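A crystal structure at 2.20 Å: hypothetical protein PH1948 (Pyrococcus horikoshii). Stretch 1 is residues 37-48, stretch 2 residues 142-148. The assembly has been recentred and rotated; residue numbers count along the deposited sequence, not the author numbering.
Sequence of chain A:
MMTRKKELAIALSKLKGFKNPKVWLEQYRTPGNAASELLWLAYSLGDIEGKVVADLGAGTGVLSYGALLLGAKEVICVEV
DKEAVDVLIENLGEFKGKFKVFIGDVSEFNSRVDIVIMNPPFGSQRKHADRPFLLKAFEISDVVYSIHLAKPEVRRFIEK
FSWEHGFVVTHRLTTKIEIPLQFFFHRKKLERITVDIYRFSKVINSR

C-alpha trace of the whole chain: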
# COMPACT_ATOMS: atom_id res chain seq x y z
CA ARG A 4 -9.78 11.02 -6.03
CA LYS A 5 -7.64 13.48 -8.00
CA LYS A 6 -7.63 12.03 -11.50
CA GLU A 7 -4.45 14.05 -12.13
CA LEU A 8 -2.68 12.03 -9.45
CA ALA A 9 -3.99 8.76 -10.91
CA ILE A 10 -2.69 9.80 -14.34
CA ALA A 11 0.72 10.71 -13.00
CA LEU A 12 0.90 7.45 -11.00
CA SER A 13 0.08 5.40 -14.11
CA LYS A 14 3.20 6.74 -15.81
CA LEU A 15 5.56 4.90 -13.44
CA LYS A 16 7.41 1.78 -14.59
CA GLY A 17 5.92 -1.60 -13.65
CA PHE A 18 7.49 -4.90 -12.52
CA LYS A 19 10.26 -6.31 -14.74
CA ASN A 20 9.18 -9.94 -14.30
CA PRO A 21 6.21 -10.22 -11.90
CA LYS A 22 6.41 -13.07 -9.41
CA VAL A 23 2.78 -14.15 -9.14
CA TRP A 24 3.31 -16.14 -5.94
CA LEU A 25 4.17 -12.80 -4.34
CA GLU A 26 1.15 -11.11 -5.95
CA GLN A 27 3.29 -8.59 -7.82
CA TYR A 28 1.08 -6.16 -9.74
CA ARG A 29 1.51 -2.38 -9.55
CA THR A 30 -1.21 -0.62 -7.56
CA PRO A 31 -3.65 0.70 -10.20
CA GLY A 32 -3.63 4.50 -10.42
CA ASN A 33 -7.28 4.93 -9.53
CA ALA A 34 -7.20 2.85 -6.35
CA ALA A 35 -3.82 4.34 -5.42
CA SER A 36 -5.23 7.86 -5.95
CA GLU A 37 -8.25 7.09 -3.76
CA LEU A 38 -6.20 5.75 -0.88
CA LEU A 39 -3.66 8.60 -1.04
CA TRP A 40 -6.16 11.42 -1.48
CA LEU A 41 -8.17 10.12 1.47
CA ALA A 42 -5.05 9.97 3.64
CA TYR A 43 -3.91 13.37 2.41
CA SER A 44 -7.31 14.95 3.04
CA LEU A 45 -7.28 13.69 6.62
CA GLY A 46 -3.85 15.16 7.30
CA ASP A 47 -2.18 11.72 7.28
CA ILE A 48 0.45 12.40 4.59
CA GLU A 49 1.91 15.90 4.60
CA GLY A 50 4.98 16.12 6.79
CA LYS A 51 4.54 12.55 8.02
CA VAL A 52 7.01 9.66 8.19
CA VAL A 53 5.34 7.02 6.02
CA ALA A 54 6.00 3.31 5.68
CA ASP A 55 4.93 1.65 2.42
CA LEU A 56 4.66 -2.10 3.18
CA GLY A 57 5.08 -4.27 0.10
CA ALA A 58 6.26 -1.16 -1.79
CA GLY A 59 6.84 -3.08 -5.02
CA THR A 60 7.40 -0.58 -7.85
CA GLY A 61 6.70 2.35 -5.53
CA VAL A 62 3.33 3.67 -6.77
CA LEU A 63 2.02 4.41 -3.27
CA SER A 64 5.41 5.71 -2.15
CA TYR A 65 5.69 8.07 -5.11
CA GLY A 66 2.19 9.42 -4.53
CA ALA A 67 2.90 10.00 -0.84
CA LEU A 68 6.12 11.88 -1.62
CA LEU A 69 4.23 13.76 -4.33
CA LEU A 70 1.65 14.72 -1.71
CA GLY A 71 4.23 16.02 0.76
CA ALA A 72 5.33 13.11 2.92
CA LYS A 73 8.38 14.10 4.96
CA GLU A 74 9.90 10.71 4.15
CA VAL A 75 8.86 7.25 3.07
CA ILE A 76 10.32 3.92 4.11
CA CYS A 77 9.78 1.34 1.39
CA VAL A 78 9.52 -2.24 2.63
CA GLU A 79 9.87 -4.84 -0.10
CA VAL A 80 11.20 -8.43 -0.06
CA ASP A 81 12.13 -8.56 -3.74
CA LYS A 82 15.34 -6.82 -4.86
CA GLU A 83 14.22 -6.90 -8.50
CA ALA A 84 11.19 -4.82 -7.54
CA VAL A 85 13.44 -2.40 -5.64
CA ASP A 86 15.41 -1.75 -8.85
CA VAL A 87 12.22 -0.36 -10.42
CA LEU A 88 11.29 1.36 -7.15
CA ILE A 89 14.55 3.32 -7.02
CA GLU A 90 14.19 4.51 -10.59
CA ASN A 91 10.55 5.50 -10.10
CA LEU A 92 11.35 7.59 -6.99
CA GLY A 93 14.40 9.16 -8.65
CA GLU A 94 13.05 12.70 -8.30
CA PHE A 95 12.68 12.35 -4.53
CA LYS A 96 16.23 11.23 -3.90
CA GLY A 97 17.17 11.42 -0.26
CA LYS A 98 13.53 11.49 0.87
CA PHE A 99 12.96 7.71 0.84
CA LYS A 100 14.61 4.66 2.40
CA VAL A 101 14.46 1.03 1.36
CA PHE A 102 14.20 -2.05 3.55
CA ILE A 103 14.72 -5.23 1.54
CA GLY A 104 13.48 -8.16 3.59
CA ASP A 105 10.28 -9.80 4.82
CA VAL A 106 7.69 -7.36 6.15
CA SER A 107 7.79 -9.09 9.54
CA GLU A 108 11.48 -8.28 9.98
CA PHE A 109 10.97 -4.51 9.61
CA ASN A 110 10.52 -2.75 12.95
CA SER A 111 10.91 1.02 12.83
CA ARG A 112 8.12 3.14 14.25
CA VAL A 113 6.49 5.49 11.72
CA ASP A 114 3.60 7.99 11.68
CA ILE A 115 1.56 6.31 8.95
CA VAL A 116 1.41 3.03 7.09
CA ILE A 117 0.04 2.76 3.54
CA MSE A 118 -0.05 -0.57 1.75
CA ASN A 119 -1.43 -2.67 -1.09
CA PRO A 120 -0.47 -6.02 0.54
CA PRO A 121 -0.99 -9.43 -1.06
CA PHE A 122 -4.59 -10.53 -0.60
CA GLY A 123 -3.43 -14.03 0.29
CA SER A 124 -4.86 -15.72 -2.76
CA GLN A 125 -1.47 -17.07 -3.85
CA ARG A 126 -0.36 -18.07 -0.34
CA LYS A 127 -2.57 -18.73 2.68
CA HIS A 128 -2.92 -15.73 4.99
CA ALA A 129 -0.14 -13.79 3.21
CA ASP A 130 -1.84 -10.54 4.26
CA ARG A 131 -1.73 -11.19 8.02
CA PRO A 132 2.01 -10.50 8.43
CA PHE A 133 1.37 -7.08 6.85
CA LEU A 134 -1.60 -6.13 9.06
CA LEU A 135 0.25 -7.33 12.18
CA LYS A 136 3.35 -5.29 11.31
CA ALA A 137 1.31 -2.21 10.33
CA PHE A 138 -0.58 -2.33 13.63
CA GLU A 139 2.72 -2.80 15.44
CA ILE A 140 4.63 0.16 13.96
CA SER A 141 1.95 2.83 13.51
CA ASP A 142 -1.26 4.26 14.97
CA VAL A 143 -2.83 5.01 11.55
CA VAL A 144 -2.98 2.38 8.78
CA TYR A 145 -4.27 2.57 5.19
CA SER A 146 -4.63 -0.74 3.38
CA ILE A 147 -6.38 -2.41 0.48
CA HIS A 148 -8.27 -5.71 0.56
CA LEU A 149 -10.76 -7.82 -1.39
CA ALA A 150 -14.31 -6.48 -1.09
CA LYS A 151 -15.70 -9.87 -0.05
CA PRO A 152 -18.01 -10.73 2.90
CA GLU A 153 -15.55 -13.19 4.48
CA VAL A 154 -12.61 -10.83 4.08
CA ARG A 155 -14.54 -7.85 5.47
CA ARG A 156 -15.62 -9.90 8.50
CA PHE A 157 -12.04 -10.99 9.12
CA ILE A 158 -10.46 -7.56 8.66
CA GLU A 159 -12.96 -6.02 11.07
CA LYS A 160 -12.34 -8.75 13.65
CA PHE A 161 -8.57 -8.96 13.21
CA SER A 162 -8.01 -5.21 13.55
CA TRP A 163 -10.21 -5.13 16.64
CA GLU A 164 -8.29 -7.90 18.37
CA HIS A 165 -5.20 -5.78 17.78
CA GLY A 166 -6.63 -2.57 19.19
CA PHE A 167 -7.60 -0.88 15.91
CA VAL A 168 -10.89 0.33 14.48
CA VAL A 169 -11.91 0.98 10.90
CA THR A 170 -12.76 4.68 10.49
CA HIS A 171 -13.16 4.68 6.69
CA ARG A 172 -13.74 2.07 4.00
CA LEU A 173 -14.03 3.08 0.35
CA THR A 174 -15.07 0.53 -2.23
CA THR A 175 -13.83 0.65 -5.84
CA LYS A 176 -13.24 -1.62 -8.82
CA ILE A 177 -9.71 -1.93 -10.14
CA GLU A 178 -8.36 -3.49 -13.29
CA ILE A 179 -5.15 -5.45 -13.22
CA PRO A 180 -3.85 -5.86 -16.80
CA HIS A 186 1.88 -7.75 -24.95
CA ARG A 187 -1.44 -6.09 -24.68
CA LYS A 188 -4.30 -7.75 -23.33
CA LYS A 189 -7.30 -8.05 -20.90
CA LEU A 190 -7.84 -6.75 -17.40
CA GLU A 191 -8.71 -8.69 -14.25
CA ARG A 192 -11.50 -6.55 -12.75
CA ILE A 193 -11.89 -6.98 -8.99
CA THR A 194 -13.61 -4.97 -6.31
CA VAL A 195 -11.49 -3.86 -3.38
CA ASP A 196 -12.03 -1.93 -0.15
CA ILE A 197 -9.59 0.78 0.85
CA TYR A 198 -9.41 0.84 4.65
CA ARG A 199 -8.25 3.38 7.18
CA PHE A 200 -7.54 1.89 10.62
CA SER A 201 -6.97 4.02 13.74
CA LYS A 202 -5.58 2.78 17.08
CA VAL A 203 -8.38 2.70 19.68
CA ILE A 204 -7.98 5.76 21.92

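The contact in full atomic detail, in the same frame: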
# COMPACT_ATOMS: atom_id res chain seq x y z
N GLU A 37 -7.22 7.08 -4.80
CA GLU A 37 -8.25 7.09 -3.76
C GLU A 37 -7.64 6.98 -2.37
O GLU A 37 -7.94 7.78 -1.48
CB GLU A 37 -9.22 5.93 -3.94
CG GLU A 37 -10.21 6.08 -5.09
CD GLU A 37 -11.34 7.07 -4.79
OE1 GLU A 37 -12.28 7.15 -5.61
OE2 GLU A 37 -11.31 7.78 -3.75
N LEU A 38 -6.80 5.97 -2.18
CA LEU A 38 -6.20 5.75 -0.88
C LEU A 38 -5.39 6.96 -0.44
O LEU A 38 -5.54 7.43 0.69
CB LEU A 38 -5.32 4.48 -0.91
CG LEU A 38 -4.55 4.11 0.37
CD1 LEU A 38 -4.11 2.64 0.32
CD2 LEU A 38 -3.33 5.04 0.53
N LEU A 39 -4.53 7.46 -1.33
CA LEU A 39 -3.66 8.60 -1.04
C LEU A 39 -4.40 9.91 -0.81
O LEU A 39 -4.06 10.67 0.09
CB LEU A 39 -2.63 8.78 -2.16
CG LEU A 39 -1.53 7.72 -2.23
CD1 LEU A 39 -0.83 7.79 -3.57
CD2 LEU A 39 -0.53 7.95 -1.10
N TRP A 40 -5.41 10.19 -1.63
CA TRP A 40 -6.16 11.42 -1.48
C TRP A 40 -6.88 11.41 -0.15
O TRP A 40 -6.91 12.40 0.56
CB TRP A 40 -7.16 11.60 -2.61
CG TRP A 40 -7.54 13.02 -2.72
CD1 TRP A 40 -8.70 13.61 -2.29
CD2 TRP A 40 -6.71 14.08 -3.22
NE1 TRP A 40 -8.64 14.97 -2.49
CE2 TRP A 40 -7.43 15.29 -3.06
CE3 TRP A 40 -5.43 14.12 -3.79
CZ2 TRP A 40 -6.91 16.52 -3.44
CZ3 TRP A 40 -4.91 15.35 -4.18
CH2 TRP A 40 -5.65 16.54 -3.99
N LEU A 41 -7.46 10.26 0.20
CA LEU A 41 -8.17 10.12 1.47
C LEU A 41 -7.20 10.41 2.61
O LEU A 41 -7.51 11.22 3.50
CB LEU A 41 -8.71 8.70 1.62
CG LEU A 41 -9.24 8.36 3.02
CD1 LEU A 41 -10.41 9.27 3.36
CD2 LEU A 41 -9.68 6.90 3.07
N ALA A 42 -6.04 9.76 2.59
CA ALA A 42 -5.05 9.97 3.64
C ALA A 42 -4.60 11.42 3.66
O ALA A 42 -4.45 12.01 4.72
CB ALA A 42 -3.84 9.06 3.41
N TYR A 43 -4.36 11.98 2.48
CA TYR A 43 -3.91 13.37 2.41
C TYR A 43 -4.97 14.31 2.97
O TYR A 43 -4.66 15.18 3.79
CB TYR A 43 -3.57 13.74 0.96
CG TYR A 43 -3.27 15.20 0.76
CD1 TYR A 43 -4.26 16.09 0.36
CD2 TYR A 43 -1.98 15.70 0.97
CE1 TYR A 43 -3.99 17.45 0.19
CE2 TYR A 43 -1.70 17.05 0.81
CZ TYR A 43 -2.71 17.92 0.41
OH TYR A 43 -2.44 19.26 0.25
N SER A 44 -6.22 14.10 2.58
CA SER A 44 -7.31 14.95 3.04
C SER A 44 -7.54 14.90 4.54
O SER A 44 -8.09 15.82 5.12
CB SER A 44 -8.61 14.58 2.33
OG SER A 44 -9.11 13.36 2.83
N LEU A 45 -7.10 13.82 5.18
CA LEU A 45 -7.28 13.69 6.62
C LEU A 45 -6.05 14.16 7.38
O LEU A 45 -5.99 14.05 8.60
CB LEU A 45 -7.63 12.24 6.97
CG LEU A 45 -9.00 11.81 6.45
CD1 LEU A 45 -9.21 10.30 6.59
CD2 LEU A 45 -10.07 12.57 7.20
N GLY A 46 -5.07 14.69 6.66
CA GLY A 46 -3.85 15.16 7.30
C GLY A 46 -2.90 14.03 7.66
O GLY A 46 -2.04 14.20 8.52
N ASP A 47 -3.04 12.87 7.00
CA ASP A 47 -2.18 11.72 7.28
C ASP A 47 -1.03 11.50 6.28
O ASP A 47 -0.51 10.38 6.17
CB ASP A 47 -3.04 10.45 7.36
CG ASP A 47 -3.85 10.36 8.65
OD1 ASP A 47 -4.76 9.52 8.73
OD2 ASP A 47 -3.56 11.13 9.60
N ILE A 48 -0.64 12.55 5.56
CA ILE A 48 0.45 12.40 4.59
C ILE A 48 1.49 13.51 4.70
O ILE A 48 2.67 13.25 4.90
CB ILE A 48 -0.07 12.41 3.12
CG1 ILE A 48 -0.85 11.13 2.82
CG2 ILE A 48 1.11 12.53 2.15
CD1 ILE A 48 -0.01 9.87 2.92
N ASP A 142 0.05 4.08 14.34
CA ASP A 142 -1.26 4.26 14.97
C ASP A 142 -2.34 4.53 13.91
O ASP A 142 -3.54 4.49 14.22
CB ASP A 142 -1.22 5.41 15.98
CG ASP A 142 -0.56 5.01 17.30
OD1 ASP A 142 -0.16 5.91 18.06
OD2 ASP A 142 -0.46 3.78 17.57
N VAL A 143 -1.91 4.79 12.67
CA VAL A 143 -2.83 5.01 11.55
C VAL A 143 -2.39 4.14 10.36
O VAL A 143 -1.26 4.27 9.88
CB VAL A 143 -2.87 6.49 11.10
CG1 VAL A 143 -3.83 6.63 9.91
CG2 VAL A 143 -3.35 7.38 12.24
N VAL A 144 -3.28 3.28 9.89
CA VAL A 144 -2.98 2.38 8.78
C VAL A 144 -3.97 2.48 7.63
O VAL A 144 -5.19 2.52 7.85
CB VAL A 144 -2.99 0.90 9.26
CG1 VAL A 144 -2.77 -0.04 8.09
CG2 VAL A 144 -1.95 0.71 10.36
N TYR A 145 -3.45 2.53 6.40
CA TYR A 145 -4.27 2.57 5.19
C TYR A 145 -3.90 1.32 4.41
O TYR A 145 -2.74 1.11 4.07
CB TYR A 145 -3.97 3.81 4.33
CG TYR A 145 -4.44 5.14 4.91
CD1 TYR A 145 -5.70 5.66 4.58
CD2 TYR A 145 -3.64 5.86 5.78
CE1 TYR A 145 -6.14 6.88 5.13
CE2 TYR A 145 -4.05 7.07 6.33
CZ TYR A 145 -5.30 7.57 6.00
OH TYR A 145 -5.71 8.76 6.57
N SER A 146 -4.89 0.49 4.11
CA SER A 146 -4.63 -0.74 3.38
C SER A 146 -5.71 -1.05 2.38
O SER A 146 -6.78 -0.44 2.37
CB SER A 146 -4.48 -1.91 4.36
OG SER A 146 -4.02 -3.07 3.69
N ILE A 147 -5.43 -2.01 1.50
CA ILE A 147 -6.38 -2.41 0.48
C ILE A 147 -6.64 -3.91 0.59
O ILE A 147 -5.72 -4.69 0.80
CB ILE A 147 -5.84 -2.09 -0.93
CG1 ILE A 147 -5.60 -0.58 -1.06
CG2 ILE A 147 -6.81 -2.56 -1.99
CD1 ILE A 147 -5.04 -0.15 -2.40
N HIS A 148 -7.90 -4.31 0.46
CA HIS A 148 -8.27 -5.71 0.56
C HIS A 148 -9.47 -6.03 -0.32
O HIS A 148 -10.19 -5.14 -0.76
CB HIS A 148 -8.61 -6.06 2.01
CG HIS A 148 -7.48 -5.85 2.95
ND1 HIS A 148 -6.46 -6.77 3.10
CD2 HIS A 148 -7.15 -4.80 3.74
CE1 HIS A 148 -5.56 -6.29 3.94
NE2 HIS A 148 -5.95 -5.10 4.34

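The ring of Tyr 145 forms the apolar centre of this contact, lying lengthwise against the last turns of helix 37-44. Ala 42 sits over one face of the ring: its CB is 3.5 Å from the ring centroid and 20° off the ring normal, a CH-pi contact, and the same CB comes within 3.3 Å of Tyr 145 CZ. The ring lies close to the helix backbone here, with Ala 42 CA 3.2 Å from Tyr 145 OH. At the edge of the ring, near its plane, Leu 41 CG packs 4.0 Å from Tyr 145 CE1. Leu 38, one turn back along the helix, covers the root of the side chain, with its CG 4.0 Å from Tyr 145 CB; its CD1 then reaches on to Ile 147 CG1 at 3.8 Å. The CA-to-CB bond of Ile 147 points sideways, but the end of its side chain comes nearer the helix and extends the apolar patch.

The backbones behind these side chains run nearly antiparallel, at 161° between their N-to-C directions, and their axes approach to 9.4 Å. That spacing is filled by side chains, and no backbone hydrogen bond crosses it. Strand alternation selects the residues that meet the helix: Val 143 and Tyr 145 point toward it, whereas Val 144 and Ser 146 point away. On the helix, Leu 38, Leu 41 and Ala 42 point toward the strand, the three- and four-residue steps expected for one side of a helix, while Leu 39 and Tyr 43 point away.

Farther out, the chain leaves the helix through a Schellman motif. Gly 46 has a positive phi of 78°, a conformation that favours glycine, and two bonds lead back into the last turn: Gly 46 N to Tyr 43 O at 2.9 Å and Asp 47 N to Ala 42 O at 2.8 Å. Just past this turn, the CA-to-CB bond of Asp 47 points toward the strand. Leu 45 makes a smaller contact here, its CD1 3.8 Å from Tyr 145 OH.

The polar edge is a single hydrogen bond, in which Tyr 145 OH donates to Asp 47 OD1 across a very short 2.5 Å. OD1 lies near the plane of the ring, and the bond gives the phenol a carboxylate acceptor at the far end of a largely apolar bed. The same oxygen is also hydrogen-bonded elsewhere in the structure. Val 143 CG1 packs 3.3 Å from Asp 47 OD1, bringing an apolar methyl against this polar end.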